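Local coordinates for putative DD-carboxypeptidase TP_0574 (Treponema pallidum, PDB 1O75), which binds penicillin, has zinc-dependent carboxypeptidase activity on synthetic depsipeptides, and may act as a D,D-carboxypeptidase that decreases peptidoglycan cross-linking, at residues Ser9-Ala13 against Phe176-Val182; Asp340-Lys344 against Arg409-Val413; Ala362-Asp368 against Glu395-Arg401. The protein carries 2 engineered substitutions. All blocks are in the same frame, centred on the assembly; numbering follows the deposited sequence.

Interaction 1 of 3, residues Ser9-Ala13 against Phe176-Val182; sequences SYGYA and FVEDSRV. Engineered in segment 9-13: Ser9 (natural residue His).
Segment 9-13 lies within strand 8-16, in the large mixed sheet of the N-terminal Tp47 domain. Strand 143-163 takes one edge; the very short strand 177-178 pairs antiparallel with the other. Gly11 faces Glu178 as a non-hydrogen-bonded pair, CA to CA 4.0 Å, possible because Gly11 lacks a CB that would strike Val177 O and Glu178 CA. Tyr12 and Val177 form the hydrogen-bonded pair: Tyr12 N donates to Val177 O at 3.1 Å, and Val177 N to Tyr12 O at 2.9 Å. Asp179 N adds a third bond, 2.9 Å to Tyr10 O. A water accepts from Tyr10 N at 2.7 Å and donates to Glu178 OE1 at 2.8 Å. Glu178 OE2 pairs with Lys167. In the type I turn Asp179-Val182, Val182 N bonds Asp179 O at 2.9 Å. Asp179 OD1 accepts from Arg181 N (2.8 Å), an Asx turn, and from Arg181 NE (3.0 Å); Asp179 OD2 takes Arg181 NH2 (2.8 Å). Val182 CG2 makes a CH-pi contact over the Tyr12 ring (chi1 m), 3.9 Å from its centroid. Phe176, chi1 t, lays its ring edge by Gly11 N, CE1 at 3.6 Å. Engineered Ser9 OG lies 3.6 Å from Phe176 CE2 and weakly hydrogen-bonds Val162 O. Polar links across are thus three backbone bonds and one water; Asp179 and Arg181 satisfy each other inside the turn.

Interaction 2 of 3, residues Asp340-Lys344 against Arg409-Val413; sequences DIGLK and RAKVV
This contact joins the two sheets of a C-terminal beta sandwich, the three-stranded one of 340-344 and the four-stranded one of 408-412. Strands 340-344 and 409-412 run in broadly the same direction, 41° apart, with axes 7.3 Å apart at closest approach. No hydrogen bond links them. Both are extended. Ile341 and Leu343 point toward the other strand, each with chi1 m and chi2 t. Along the second segment, Arg409 points away and pairs with Glu399 within its own sheet. Ala410 turns inward, its CB 4.4 Å from Ile341 CD1. Lys411 projects outward; its NZ hydrogen-bonds Thr397 OG1 and, in the crystal dimer, forms a salt bridge with Asp368 of the second subunit. Val412, chi1 t, is the centre of the contact. Its CG2 lies 3.5 Å from Ile341 CG2, and its CG1 3.9 Å from Gly342 CA and 3.5 Å from Leu343 CG. Val398 and Tyr396 extend this apolar layer. Val413 points away, its O 4.4 Å from Leu343 O.

Interaction 3 of 3, residues Ala362-Asp368 against Glu395-Arg401; sequences AVDVFAD and EYTVEVR
Strands 362-367 and 396-401 run antiparallel, at 162°, with axes 4.4 Å apart at closest approach. Ala362 pairs with Arg401: Ala362 N to Arg401 O is 3.1 Å, and Arg401 N to Ala362 O is 2.9 Å. Val363 faces Val400 as a non-hydrogen-bonded pair, and its CG1 lies 3.8 Å from Val400 CG2. Asp364 pairs with Glu399 through two backbone bonds of 3.1 Å, Asp364 N to Glu399 O and Glu399 N to Asp364 O. The Asp364 carboxylate, chi1 m, receives Arg401 NH1 on OD2 at 2.7 Å and Arg401 NH2 on OD1 at 3.1 Å. Arg401 NH1 also reaches Glu399 OE2 at 2.9 Å, completing a salt-bridge network. Glu399 OE1 pairs with Arg409, and Arg401 NH2 with Asp376. These are the two central strands of a four-stranded antiparallel sheet. Asp364, Phe366, Thr397, Glu399 and Arg401 line its charged face. Val363, Val365, Val398 and Val400 line the apolar one, where Ile341 of another sheet packs. Val365 opposes Val398 and sets CG1 4.0 Å from Tyr396 CB. Phe366 N donates to Thr397 O at 3.0 Å, and Thr397 N to Phe366 O at 2.7 Å. The Phe366 ring, chi1 p, makes a CH-pi contact with Thr397 CB, 3.9 Å from its centroid. Ala367 CB lies 4.0 Å from Tyr396 CD2. Asp368 OD1 stands 3.7 Å from Glu395 OE2, a like-charge pair, with Lys411 near as a weak, long ion pair to Asp368 OD1.

In the fold
Interaction 1 comes first along the chain and lies within the N-terminal family region, in a large mixed sheet. Interactions 2 and 3 come later and share the C-terminal part. The two groups sit on opposite sides of the chain's centre. Centres are about 58 Å apart for interactions 1 and 2, and about 52 Å for 1 and 3. Interactions 2 and 3 have centres about 8 Å apart and touch. Interaction 3 is nested inside the loop closed by interaction 2. Strands 396-401 and 408-412 are neighbours in one sheet. Interactions 2 and 3 thus belong to one C-terminal beta sandwich: interaction 3 lies within a sheet, and interaction 2 packs that sheet against the three-stranded sheet of 340-344.

Interaction 1 of 3, residues Ser9-Ala13 against Phe176-Val182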
# COMPACT_ATOMS: atom_id res chain seq x y z
N SER B 9 32.93 -23.72 -18.97
CA SER B 9 31.55 -24.12 -18.69
C SER B 9 30.74 -22.93 -18.15
O SER B 9 31.27 -22.06 -17.46
CB SER B 9 31.52 -25.27 -17.70
OG SER B 9 32.35 -25.01 -16.59
N TYR B 10 29.45 -22.92 -18.48
CA TYR B 10 28.56 -21.84 -18.08
C TYR B 10 27.39 -22.30 -17.22
O TYR B 10 26.81 -23.35 -17.46
CB TYR B 10 28.03 -21.14 -19.33
CG TYR B 10 29.12 -20.53 -20.19
CD1 TYR B 10 29.77 -21.29 -21.17
CD2 TYR B 10 29.50 -19.20 -20.03
CE1 TYR B 10 30.77 -20.73 -21.97
CE2 TYR B 10 30.49 -18.63 -20.81
CZ TYR B 10 31.12 -19.40 -21.78
OH TYR B 10 32.09 -18.82 -22.55
N GLY B 11 27.06 -21.50 -16.20
CA GLY B 11 25.97 -21.84 -15.32
C GLY B 11 25.81 -20.84 -14.19
O GLY B 11 26.21 -19.67 -14.30
N TYR B 12 25.22 -21.30 -13.09
CA TYR B 12 25.00 -20.47 -11.92
C TYR B 12 25.83 -20.95 -10.76
O TYR B 12 26.08 -22.14 -10.60
CB TYR B 12 23.52 -20.49 -11.52
CG TYR B 12 22.63 -19.71 -12.46
CD1 TYR B 12 22.73 -18.32 -12.55
CD2 TYR B 12 21.69 -20.35 -13.27
CE1 TYR B 12 21.93 -17.59 -13.42
CE2 TYR B 12 20.88 -19.63 -14.15
CZ TYR B 12 21.01 -18.25 -14.22
OH TYR B 12 20.23 -17.52 -15.10
N ALA B 13 26.26 -20.00 -9.93
CA ALA B 13 27.06 -20.29 -8.76
C ALA B 13 26.58 -19.43 -7.61
O ALA B 13 26.01 -18.36 -7.81
CB ALA B 13 28.54 -20.03 -9.05
N PHE B 176 28.65 -24.42 -7.95
CA PHE B 176 28.49 -24.23 -9.38
C PHE B 176 27.69 -25.36 -10.00
O PHE B 176 27.94 -26.54 -9.72
CB PHE B 176 29.85 -24.16 -10.07
CG PHE B 176 29.76 -24.02 -11.56
CD1 PHE B 176 29.13 -22.91 -12.13
CD2 PHE B 176 30.28 -25.00 -12.39
CE1 PHE B 176 29.01 -22.78 -13.51
CE2 PHE B 176 30.17 -24.89 -13.78
CZ PHE B 176 29.53 -23.77 -14.35
N VAL B 177 26.74 -25.00 -10.85
CA VAL B 177 25.90 -25.95 -11.56
C VAL B 177 25.76 -25.47 -13.00
O VAL B 177 25.28 -24.36 -13.24
CB VAL B 177 24.49 -26.03 -10.94
CG1 VAL B 177 23.59 -26.91 -11.79
CG2 VAL B 177 24.57 -26.55 -9.52
N GLU B 178 26.20 -26.28 -13.96
CA GLU B 178 26.11 -25.88 -15.36
C GLU B 178 24.66 -25.64 -15.72
O GLU B 178 23.77 -26.25 -15.14
CB GLU B 178 26.70 -26.95 -16.28
CG GLU B 178 28.22 -27.00 -16.27
CD GLU B 178 28.79 -27.89 -17.38
OE1 GLU B 178 28.50 -27.64 -18.57
OE2 GLU B 178 29.53 -28.83 -17.06
N ASP B 179 24.43 -24.74 -16.67
CA ASP B 179 23.07 -24.42 -17.08
C ASP B 179 23.05 -23.85 -18.49
O ASP B 179 23.66 -22.81 -18.76
CB ASP B 179 22.47 -23.41 -16.10
CG ASP B 179 20.97 -23.27 -16.25
OD1 ASP B 179 20.50 -23.02 -17.38
OD2 ASP B 179 20.27 -23.40 -15.23
N SER B 180 22.36 -24.53 -19.40
CA SER B 180 22.29 -24.10 -20.80
C SER B 180 21.68 -22.72 -21.00
O SER B 180 21.75 -22.17 -22.10
CB SER B 180 21.50 -25.12 -21.62
OG SER B 180 20.12 -25.09 -21.26
N ARG B 181 21.06 -22.17 -19.97
CA ARG B 181 20.48 -20.84 -20.09
C ARG B 181 21.58 -19.77 -20.00
O ARG B 181 21.40 -18.64 -20.47
CB ARG B 181 19.44 -20.63 -18.98
CG ARG B 181 18.22 -21.53 -19.13
CD ARG B 181 17.27 -21.36 -17.97
NE ARG B 181 17.83 -21.88 -16.73
CZ ARG B 181 17.23 -21.78 -15.55
NH1 ARG B 181 16.06 -21.16 -15.46
NH2 ARG B 181 17.79 -22.30 -14.47
N VAL B 182 22.71 -20.14 -19.41
CA VAL B 182 23.84 -19.21 -19.29
C VAL B 182 24.88 -19.46 -20.39
O VAL B 182 25.37 -20.58 -20.53
CB VAL B 182 24.54 -19.37 -17.93
CG1 VAL B 182 25.67 -18.35 -17.81
CG2 VAL B 182 23.52 -19.19 -16.80
O HOH W 1 28.77 -25.19 -19.85

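Interaction 2 of 3, residues Asp340-Lys344 against Arg409-Val413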
# COMPACT_ATOMS: atom_id res chain seq x y z
N ASP B 340 11.17 25.34 14.09
CA ASP B 340 10.27 25.24 15.24
C ASP B 340 8.84 25.10 14.75
O ASP B 340 8.37 25.89 13.93
CB ASP B 340 10.37 26.49 16.12
CG ASP B 340 11.75 26.69 16.70
OD1 ASP B 340 12.21 25.83 17.47
OD2 ASP B 340 12.37 27.73 16.38
N ILE B 341 8.14 24.10 15.27
CA ILE B 341 6.76 23.84 14.88
C ILE B 341 5.81 23.80 16.08
O ILE B 341 6.15 23.27 17.14
CB ILE B 341 6.66 22.51 14.11
CG1 ILE B 341 7.51 22.58 12.83
CG2 ILE B 341 5.22 22.21 13.76
CD1 ILE B 341 7.74 21.23 12.17
N GLY B 342 4.61 24.34 15.89
CA GLY B 342 3.62 24.34 16.96
C GLY B 342 2.21 24.19 16.44
O GLY B 342 1.87 24.74 15.39
N LEU B 343 1.39 23.43 17.17
CA LEU B 343 -0.00 23.21 16.77
C LEU B 343 -0.99 23.73 17.83
O LEU B 343 -0.91 23.36 19.00
CB LEU B 343 -0.25 21.71 16.54
CG LEU B 343 0.50 21.06 15.38
CD1 LEU B 343 0.39 19.54 15.50
CD2 LEU B 343 -0.07 21.56 14.06
N LYS B 344 -1.91 24.59 17.39
CA LYS B 344 -2.90 25.16 18.30
C LYS B 344 -4.22 25.36 17.57
O LYS B 344 -4.34 26.18 16.66
CB LYS B 344 -2.39 26.51 18.83
CG LYS B 344 -3.23 27.12 19.93
CD LYS B 344 -2.61 28.43 20.40
CE LYS B 344 -3.38 29.02 21.57
NZ LYS B 344 -2.76 30.30 22.04
N ARG B 409 10.81 15.63 9.87
CA ARG B 409 9.58 15.35 10.59
C ARG B 409 9.82 15.52 12.09
O ARG B 409 10.88 15.17 12.61
CB ARG B 409 9.02 13.96 10.27
CG ARG B 409 9.96 12.80 10.44
CD ARG B 409 9.18 11.50 10.23
NE ARG B 409 8.48 11.46 8.94
CZ ARG B 409 7.63 10.50 8.60
NH1 ARG B 409 7.37 9.50 9.43
NH2 ARG B 409 7.04 10.52 7.41
N ALA B 410 8.83 16.10 12.76
CA ALA B 410 8.93 16.35 14.18
C ALA B 410 7.65 16.00 14.94
O ALA B 410 6.57 15.88 14.36
CB ALA B 410 9.28 17.81 14.41
N LYS B 411 7.79 15.84 16.25
CA LYS B 411 6.67 15.52 17.12
C LYS B 411 6.16 16.82 17.72
O LYS B 411 6.92 17.58 18.33
CB LYS B 411 7.12 14.59 18.24
CG LYS B 411 7.70 13.29 17.75
CD LYS B 411 6.65 12.41 17.11
CE LYS B 411 7.24 11.07 16.73
NZ LYS B 411 6.21 10.18 16.12
N VAL B 412 4.87 17.08 17.55
CA VAL B 412 4.26 18.29 18.09
C VAL B 412 3.00 17.92 18.88
O VAL B 412 2.21 17.08 18.45
CB VAL B 412 3.87 19.27 16.94
CG1 VAL B 412 3.17 20.49 17.50
CG2 VAL B 412 5.12 19.68 16.17
N VAL B 413 2.83 18.55 20.04
CA VAL B 413 1.67 18.30 20.89
C VAL B 413 0.65 19.44 20.73
O VAL B 413 -0.53 19.16 20.42
CB VAL B 413 2.09 18.17 22.38
CG1 VAL B 413 0.86 17.99 23.27
CG2 VAL B 413 3.04 16.98 22.54

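Interaction 3 of 3, residues Ala362-Asp368 against Glu395-Arg401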
# COMPACT_ATOMS: atom_id res chain seq x y z
N ALA B 362 5.96 22.34 2.11
CA ALA B 362 4.66 21.73 2.32
C ALA B 362 4.72 20.82 3.54
O ALA B 362 5.81 20.44 3.98
CB ALA B 362 4.25 20.93 1.08
N VAL B 363 3.56 20.47 4.09
CA VAL B 363 3.55 19.61 5.26
C VAL B 363 2.43 18.57 5.25
O VAL B 363 1.43 18.70 4.54
CB VAL B 363 3.40 20.41 6.57
CG1 VAL B 363 4.43 21.53 6.63
CG2 VAL B 363 1.99 20.97 6.68
N ASP B 364 2.64 17.54 6.06
CA ASP B 364 1.65 16.49 6.28
C ASP B 364 1.52 16.55 7.79
O ASP B 364 2.45 17.00 8.48
CB ASP B 364 2.16 15.09 5.88
CG ASP B 364 2.32 14.91 4.38
OD1 ASP B 364 1.61 15.57 3.60
OD2 ASP B 364 3.16 14.07 3.99
N VAL B 365 0.38 16.15 8.33
CA VAL B 365 0.21 16.13 9.77
C VAL B 365 -0.65 14.93 10.10
O VAL B 365 -1.73 14.77 9.53
CB VAL B 365 -0.50 17.39 10.30
CG1 VAL B 365 -0.64 17.29 11.82
CG2 VAL B 365 0.31 18.64 9.92
N PHE B 366 -0.16 14.09 11.00
CA PHE B 366 -0.90 12.90 11.37
C PHE B 366 -0.51 12.39 12.74
O PHE B 366 0.65 12.50 13.14
CB PHE B 366 -0.66 11.80 10.32
CG PHE B 366 0.79 11.42 10.14
CD1 PHE B 366 1.38 10.45 10.94
CD2 PHE B 366 1.56 12.04 9.16
CE1 PHE B 366 2.72 10.10 10.78
CE2 PHE B 366 2.91 11.70 8.99
CZ PHE B 366 3.49 10.72 9.80
N ALA B 367 -1.48 11.85 13.47
CA ALA B 367 -1.22 11.30 14.79
C ALA B 367 -0.57 9.94 14.57
O ALA B 367 -0.92 9.23 13.64
CB ALA B 367 -2.51 11.16 15.57
N ASP B 368 0.39 9.60 15.43
CA ASP B 368 1.15 8.35 15.35
C ASP B 368 0.63 7.30 14.37
O ASP B 368 1.16 7.18 13.25
CB ASP B 368 1.32 7.74 16.75
CG ASP B 368 2.04 8.68 17.73
OD1 ASP B 368 2.98 9.40 17.30
OD2 ASP B 368 1.69 8.69 18.93
N GLU B 395 -0.17 14.34 20.58
CA GLU B 395 1.12 14.53 19.92
C GLU B 395 1.03 14.06 18.48
O GLU B 395 0.92 12.86 18.21
CB GLU B 395 2.21 13.75 20.65
CG GLU B 395 3.47 13.56 19.82
CD GLU B 395 4.45 12.60 20.45
OE1 GLU B 395 5.26 13.03 21.30
OE2 GLU B 395 4.41 11.39 20.11
N TYR B 396 1.08 15.01 17.55
CA TYR B 396 1.02 14.71 16.12
C TYR B 396 2.40 14.73 15.49
O TYR B 396 3.35 15.31 16.03
CB TYR B 396 0.15 15.74 15.39
CG TYR B 396 -1.29 15.78 15.81
CD1 TYR B 396 -1.70 16.49 16.94
CD2 TYR B 396 -2.27 15.13 15.05
CE1 TYR B 396 -3.05 16.55 17.31
CE2 TYR B 396 -3.61 15.19 15.41
CZ TYR B 396 -4.00 15.90 16.53
OH TYR B 396 -5.34 15.96 16.86
N THR B 397 2.52 14.08 14.34
CA THR B 397 3.77 14.06 13.60
C THR B 397 3.55 15.08 12.49
O THR B 397 2.49 15.11 11.86
CB THR B 397 4.04 12.68 12.96
OG1 THR B 397 4.24 11.71 13.99
CG2 THR B 397 5.29 12.74 12.07
N VAL B 398 4.55 15.95 12.30
CA VAL B 398 4.50 16.96 11.25
C VAL B 398 5.71 16.78 10.35
O VAL B 398 6.85 16.91 10.79
CB VAL B 398 4.57 18.40 11.82
CG1 VAL B 398 4.43 19.42 10.68
CG2 VAL B 398 3.48 18.62 12.85
N GLU B 399 5.45 16.45 9.09
CA GLU B 399 6.55 16.29 8.15
C GLU B 399 6.61 17.53 7.29
O GLU B 399 5.60 17.99 6.76
CB GLU B 399 6.35 15.05 7.27
CG GLU B 399 7.45 14.91 6.22
CD GLU B 399 7.37 13.62 5.43
OE1 GLU B 399 7.44 12.55 6.06
OE2 GLU B 399 7.25 13.69 4.19
N VAL B 400 7.81 18.09 7.16
CA VAL B 400 7.99 19.28 6.34
C VAL B 400 8.89 18.95 5.17
O VAL B 400 10.02 18.50 5.35
CB VAL B 400 8.64 20.42 7.15
CG1 VAL B 400 8.90 21.62 6.24
CG2 VAL B 400 7.74 20.80 8.31
N ARG B 401 8.37 19.15 3.96
CA ARG B 401 9.15 18.91 2.76
C ARG B 401 9.65 20.25 2.23
O ARG B 401 8.86 21.16 1.96
CB ARG B 401 8.29 18.21 1.70
CG ARG B 401 8.05 16.74 1.98
CD ARG B 401 7.29 16.08 0.85
NE ARG B 401 5.89 16.48 0.83
CZ ARG B 401 4.95 16.01 1.65
NH1 ARG B 401 5.26 15.12 2.58
NH2 ARG B 401 3.71 16.46 1.56